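Local coordinates for bifunctional protein PutA (Bdellovibrio bacteriovorus, PDB 5UR2) that probably carries out both steps of proline catabolism, oxidising proline with a flavin and then glutamate semialdehyde with NAD to give glutamate, at residues Leu360-Cys363 with Met364-Glu368; Gln291-Gly294 with Thr295-Val299. All coordinates share one frame; numbering follows the deposited sequence.

Contact 1 of 2, residues Leu360-Cys363 with Met364-Glu368; sequences LAAC and MLYAE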
ATOM      1  N   LEU B 360      52.268 -14.921 -12.777  1.00 24.09           N
ATOM      2  CA  LEU B 360      53.663 -15.259 -12.514  1.00 32.28           C
ATOM      3  C   LEU B 360      54.501 -15.225 -13.793  1.00 33.40           C
ATOM      4  O   LEU B 360      55.627 -14.714 -13.789  1.00 35.27           O
ATOM      5  CB  LEU B 360      53.747 -16.635 -11.849  1.00 30.06           C
ATOM      6  CG  LEU B 360      53.038 -16.776 -10.492  1.00 34.20           C
ATOM      7  CD1 LEU B 360      52.957 -18.234 -10.047  1.00 33.35           C
ATOM      8  CD2 LEU B 360      53.765 -15.963  -9.454  1.00 33.18           C
ATOM      9  N   ALA B 361      53.978 -15.784 -14.890  1.00 33.66           N
ATOM     10  CA  ALA B 361      54.736 -15.835 -16.141  1.00 34.46           C
ATOM     11  C   ALA B 361      54.958 -14.440 -16.718  1.00 32.79           C
ATOM     12  O   ALA B 361      56.022 -14.158 -17.280  1.00 31.75           O
ATOM     13  CB  ALA B 361      54.022 -16.721 -17.166  1.00 32.44           C
ATOM     14  N   ALA B 362      53.963 -13.561 -16.609  1.00 24.93           N
ATOM     15  CA  ALA B 362      54.142 -12.184 -17.066  1.00 26.22           C
ATOM     16  C   ALA B 362      55.244 -11.487 -16.274  1.00 25.88           C
ATOM     17  O   ALA B 362      56.130 -10.845 -16.848  1.00 31.82           O
ATOM     18  CB  ALA B 362      52.823 -11.419 -16.946  1.00 24.96           C
ATOM     19  N   CYS B 363      55.232 -11.636 -14.949  1.00 25.22           N
ATOM     20  CA  CYS B 363      56.286 -11.037 -14.145  1.00 26.94           C
ATOM     21  C   CYS B 363      57.662 -11.546 -14.574  1.00 31.17           C
ATOM     22  O   CYS B 363      58.609 -10.762 -14.702  1.00 30.96           O
ATOM     23  CB  CYS B 363      56.040 -11.323 -12.670  1.00 25.67           C
ATOM     24  SG  CYS B 363      54.607 -10.461 -11.969  1.00 31.44           S
ATOM     25  N   MET B 364      57.783 -12.851 -14.819  1.00 28.26           N
ATOM     26  CA  MET B 364      59.077 -13.407 -15.202  1.00 26.11           C
ATOM     27  C   MET B 364      59.592 -12.755 -16.470  1.00 28.67           C
ATOM     28  O   MET B 364      60.774 -12.402 -16.561  1.00 30.43           O
ATOM     29  CB  MET B 364      58.981 -14.916 -15.409  1.00 28.41           C
ATOM     30  CG  MET B 364      58.759 -15.725 -14.151  1.00 33.85           C
ATOM     31  SD  MET B 364      58.470 -17.459 -14.545  1.00 39.81           S
ATOM     32  CE  MET B 364      58.235 -18.114 -12.896  1.00 43.95           C
ATOM     33  N   LEU B 365      58.717 -12.606 -17.467  1.00 30.86           N
ATOM     34  CA  LEU B 365      59.130 -12.059 -18.755  1.00 37.81           C
ATOM     35  C   LEU B 365      59.470 -10.579 -18.635  1.00 40.79           C
ATOM     36  O   LEU B 365      60.502 -10.124 -19.151  1.00 38.67           O
ATOM     37  CB  LEU B 365      58.027 -12.277 -19.798  1.00 33.31           C
ATOM     38  CG  LEU B 365      58.245 -13.459 -20.739  1.00 33.28           C
ATOM     39  CD1 LEU B 365      59.447 -13.224 -21.632  1.00 36.90           C
ATOM     40  CD2 LEU B 365      58.454 -14.711 -19.921  1.00 35.63           C
ATOM     41  N   TYR B 366      58.621  -9.820 -17.936  1.00 25.51           N
ATOM     42  CA  TYR B 366      58.884  -8.400 -17.736  1.00 34.49           C
ATOM     43  C   TYR B 366      60.233  -8.202 -17.057  1.00 34.22           C
ATOM     44  O   TYR B 366      61.005  -7.300 -17.424  1.00 29.59           O
ATOM     45  CB  TYR B 366      57.760  -7.764 -16.905  1.00 39.28           C
ATOM     46  CG  TYR B 366      56.387  -7.758 -17.565  1.00 37.37           C
ATOM     47  CD1 TYR B 366      56.233  -7.645 -18.947  1.00 40.99           C
ATOM     48  CD2 TYR B 366      55.243  -7.914 -16.797  1.00 32.85           C
ATOM     49  CE1 TYR B 366      54.947  -7.656 -19.543  1.00 42.03           C
ATOM     50  CE2 TYR B 366      53.966  -7.939 -17.378  1.00 39.20           C
ATOM     51  CZ  TYR B 366      53.821  -7.804 -18.743  1.00 42.59           C
ATOM     52  OH  TYR B 366      52.542  -7.830 -19.283  1.00 44.09           O
ATOM     53  N   ALA B 367      60.554  -9.065 -16.085  1.00 30.12           N
ATOM     54  CA  ALA B 367      61.882  -9.012 -15.482  1.00 31.58           C
ATOM     55  C   ALA B 367      62.959  -9.338 -16.509  1.00 30.64           C
ATOM     56  O   ALA B 367      64.012  -8.690 -16.544  1.00 34.84           O
ATOM     57  CB  ALA B 367      61.967  -9.965 -14.287  1.00 27.84           C
ATOM     58  N   GLU B 368      62.716 -10.338 -17.364  1.00 32.38           N
ATOM     59  CA  GLU B 368      63.754 -10.751 -18.310  1.00 36.01           C
ATOM     60  C   GLU B 368      63.981  -9.701 -19.387  1.00 34.69           C
ATOM     61  O   GLU B 368      65.119  -9.482 -19.808  1.00 34.87           O
ATOM     62  CB  GLU B 368      63.403 -12.099 -18.941  1.00 35.99           C
ATOM     63  CG  GLU B 368      63.611 -13.262 -17.990  1.00 43.39           C
ATOM     64  CD  GLU B 368      62.951 -14.548 -18.448  1.00 54.76           C
ATOM     65  OE1 GLU B 368      62.635 -14.667 -19.656  1.00 55.72           O
ATOM     66  OE2 GLU B 368      62.748 -15.435 -17.585  1.00 58.89           O
TER
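Successive turns of one helix meet here: Leu360-Cys363 and Met364-Glu368 run on without a break inside helix 357-369, the helical limb of the beta-alpha-beta unit between strands 349-353 and 379-382 of the proline dehydrogenase TIM barrel. Four i to i+4 backbone hydrogen bonds establish the alpha-helical character. Met364 N donates to Leu360 O at 3.0 Å, and the pairs Leu365 N to Ala361 O and Ala367 N to Cys363 O repeat the pattern. The straightest is Tyr366 N to Ala362 O, with an N-H...O angle of 174°.

Side chains add their own contacts along the turn. Met364 CG lies anti to the carbonyl carbon (chi1 -70°), which brings it to 3.3 Å from Leu360 O; beyond it the extended thioether chain touches Phe379, Met396 and Tyr398. Leu365 instead sends CD2 to 3.6 Å from Ala361 O and packs against Ile10 and Arg13 of helix 6-22. Cys363 touches Tyr334 and Ala338 of helix 327-343, and Leu360 touches Phe379 and Met381 of strand 379-382. The segment is thus wedged between a barrel strand, a neighbouring barrel helix and the N-terminal helix.

Tyr366 carries the main side-chain contact. Its CG also stands anti to the carbonyl carbon, a torsion (chi1 -65°) that lays the ring back along the preceding turn, with its hydroxyl hydrogen-bonded to Glu335. One ring face lies over Ala362 O, and the same ring meets the preceding turn's methyl group, Ala362 CB to Tyr366 CE2 being 3.7 Å.

Contact 2 of 2, residues Gln291-Gly294 with Thr295-Val299; sequences QKRG and TPFWV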
ATOM      1  N   GLN B 291      62.784   6.937  -3.642  1.00 37.34           N
ATOM      2  CA  GLN B 291      63.924   7.702  -4.122  1.00 36.18           C
ATOM      3  C   GLN B 291      64.282   8.807  -3.134  1.00 31.19           C
ATOM      4  O   GLN B 291      65.437   8.934  -2.718  1.00 34.05           O
ATOM      5  CB  GLN B 291      63.612   8.272  -5.501  1.00 42.00           C
ATOM      6  CG  GLN B 291      64.830   8.811  -6.213  1.00 49.29           C
ATOM      7  CD  GLN B 291      64.461   9.733  -7.348  1.00 54.48           C
ATOM      8  OE1 GLN B 291      63.313  10.169  -7.461  1.00 48.11           O
ATOM      9  NE2 GLN B 291      65.437  10.038  -8.203  1.00 58.51           N
ATOM     10  N   LYS B 292      63.285   9.579  -2.703  1.00 29.14           N
ATOM     11  CA  LYS B 292      63.532  10.637  -1.730  1.00 34.30           C
ATOM     12  C   LYS B 292      64.093  10.062  -0.435  1.00 31.42           C
ATOM     13  O   LYS B 292      64.994  10.651   0.179  1.00 35.08           O
ATOM     14  CB  LYS B 292      62.228  11.404  -1.474  1.00 39.46           C
ATOM     15  CG  LYS B 292      62.243  12.325  -0.263  1.00 40.94           C
ATOM     16  CD  LYS B 292      60.840  12.881   0.009  1.00 45.89           C
ATOM     17  N   ARG B 293      63.596   8.894  -0.021  1.00 32.22           N
ATOM     18  CA  ARG B 293      64.104   8.267   1.193  1.00 34.58           C
ATOM     19  C   ARG B 293      65.593   7.968   1.075  1.00 37.68           C
ATOM     20  O   ARG B 293      66.346   8.135   2.041  1.00 39.89           O
ATOM     21  CB  ARG B 293      63.313   6.993   1.494  1.00 28.74           C
ATOM     22  CG  ARG B 293      63.818   6.225   2.707  1.00 33.55           C
ATOM     23  CD  ARG B 293      62.904   5.057   3.011  1.00 32.54           C
ATOM     24  NE  ARG B 293      63.216   4.369   4.261  1.00 30.55           N
ATOM     25  CZ  ARG B 293      63.723   3.139   4.334  1.00 25.80           C
ATOM     26  NH1 ARG B 293      63.994   2.446   3.230  1.00 25.43           N
ATOM     27  NH2 ARG B 293      63.949   2.590   5.517  1.00 24.65           N
ATOM     28  N   GLY B 294      66.044   7.567  -0.115  1.00 31.80           N
ATOM     29  CA  GLY B 294      67.446   7.279  -0.346  1.00 30.45           C
ATOM     30  C   GLY B 294      67.900   5.888   0.032  1.00 30.00           C
ATOM     31  O   GLY B 294      69.100   5.615  -0.014  1.00 25.81           O
ATOM     32  N   THR B 295      66.981   5.006   0.420  1.00 29.80           N
ATOM     33  CA  THR B 295      67.261   3.637   0.750  1.00 30.08           C
ATOM     34  C   THR B 295      66.039   2.857   0.285  1.00 30.96           C
ATOM     35  O   THR B 295      64.904   3.275   0.561  1.00 27.53           O
ATOM     36  CB  THR B 295      67.505   3.429   2.245  1.00 34.19           C
ATOM     37  OG1 THR B 295      68.690   4.143   2.645  1.00 32.25           O
ATOM     38  CG2 THR B 295      67.619   1.941   2.588  1.00 31.54           C
ATOM     39  N   PRO B 296      66.222   1.759  -0.430  1.00 29.50           N
ATOM     40  CA  PRO B 296      65.062   0.999  -0.897  1.00 28.75           C
ATOM     41  C   PRO B 296      64.279   0.380   0.257  1.00 28.49           C
ATOM     42  O   PRO B 296      64.770   0.207   1.374  1.00 29.23           O
ATOM     43  CB  PRO B 296      65.677  -0.076  -1.800  1.00 27.20           C
ATOM     44  CG  PRO B 296      67.048   0.504  -2.190  1.00 27.51           C
ATOM     45  CD  PRO B 296      67.494   1.264  -0.988  1.00 25.60           C
ATOM     46  N   PHE B 297      63.013   0.096  -0.030  1.00 25.90           N
ATOM     47  CA  PHE B 297      62.189  -0.794   0.771  1.00 25.48           C
ATOM     48  C   PHE B 297      61.406  -1.673  -0.201  1.00 26.55           C
ATOM     49  O   PHE B 297      61.501  -1.510  -1.419  1.00 36.20           O
ATOM     50  CB  PHE B 297      61.276  -0.002   1.714  1.00 22.73           C
ATOM     51  CG  PHE B 297      60.321   0.897   0.999  1.00 26.46           C
ATOM     52  CD1 PHE B 297      60.689   2.184   0.643  1.00 25.61           C
ATOM     53  CD2 PHE B 297      59.047   0.446   0.663  1.00 23.25           C
ATOM     54  CE1 PHE B 297      59.799   3.009  -0.028  1.00 28.05           C
ATOM     55  CE2 PHE B 297      58.157   1.270  -0.019  1.00 26.74           C
ATOM     56  CZ  PHE B 297      58.531   2.551  -0.363  1.00 25.14           C
ATOM     57  N   TRP B 298      60.596  -2.580   0.331  1.00 25.04           N
ATOM     58  CA  TRP B 298      59.916  -3.586  -0.473  1.00 22.68           C
ATOM     59  C   TRP B 298      58.419  -3.307  -0.597  1.00 25.60           C
ATOM     60  O   TRP B 298      57.794  -2.776   0.324  1.00 24.23           O
ATOM     61  CB  TRP B 298      60.126  -4.975   0.134  1.00 24.96           C
ATOM     62  CG  TRP B 298      61.500  -5.478  -0.076  1.00 26.78           C
ATOM     63  CD1 TRP B 298      62.631  -5.021   0.526  1.00 23.92           C
ATOM     64  CD2 TRP B 298      61.903  -6.537  -0.950  1.00 23.85           C
ATOM     65  NE1 TRP B 298      63.717  -5.732   0.084  1.00 27.11           N
ATOM     66  CE2 TRP B 298      63.301  -6.668  -0.824  1.00 24.45           C
ATOM     67  CE3 TRP B 298      61.221  -7.388  -1.824  1.00 26.24           C
ATOM     68  CZ2 TRP B 298      64.033  -7.611  -1.542  1.00 31.39           C
ATOM     69  CZ3 TRP B 298      61.952  -8.330  -2.539  1.00 32.91           C
ATOM     70  CH2 TRP B 298      63.347  -8.428  -2.396  1.00 32.21           C
ATOM     71  N   VAL B 299      57.852  -3.673  -1.749  1.00 21.73           N
ATOM     72  CA  VAL B 299      56.412  -3.694  -1.961  1.00 21.21           C
ATOM     73  C   VAL B 299      55.993  -5.131  -2.237  1.00 24.33           C
ATOM     74  O   VAL B 299      56.476  -5.754  -3.190  1.00 25.73           O
ATOM     75  CB  VAL B 299      55.983  -2.783  -3.118  1.00 26.29           C
ATOM     76  CG1 VAL B 299      54.499  -2.971  -3.390  1.00 20.44           C
ATOM     77  CG2 VAL B 299      56.263  -1.350  -2.777  1.00 23.91           C
TER
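The Arg293 guanidinium meets two carbonyl oxygens, Thr295 O and Pro296 O, at its edge, while Phe297 CB approaches obliquely; NH1 in turn lies at the edge of the Phe297 ring, near its plane. Both oxygens are served by NH1. Arg293 NH1 donates to Thr295 O at 2.9 Å. The N-H...O angle of this bond is 138°, and the nitrogen sits above the carbonyl plane, 66° out of it, rather than on a lone pair. The bond from Arg293 NH1 to Pro296 O, 3.0 Å, is weak.

The side chain can do this because CG is anti to the backbone N (chi1 177°) and the chain stays extended to NE; on the way Arg293 CD passes Thr295 O at 3.6 Å. Arg293 NH1 also has Thr295 CG2 alongside at 3.7 Å. Between arginine and threonine, Gly294 leaves the helix with positive phi and turns the chain from helix 279-293 toward strand 298-302.

Arg293 NE and NH2 are hydrogen-bonded to Ile257 O and Tyr265 O. The buried guanidinium therefore gathers carbonyl oxygens from the helix-to-strand turn, from the end of helix 246-257 and from the connection that leads to strand 268-273; their partial negative charge probably helps offset its positive charge.

Both contacts belong to the eight-stranded proline dehydrogenase barrel. Contact 2 comes first along the chain, at the junction where helix 279-293 gives way to strand 298-302; contact 1 follows within helix 357-369, which leads on to strand 379-382. Their centres lie 22 Å apart and their nearest atoms about 10 Å, so they do not touch. Strand 349-353 relates them: it lies next to strand 298-302 in the barrel order and precedes helix 357-369 in the chain. Contact 2 thus sits at a helix-to-strand turn and contact 1 within an outer helix, two distinct parts of the repeating beta-alpha architecture that holds the modified flavin.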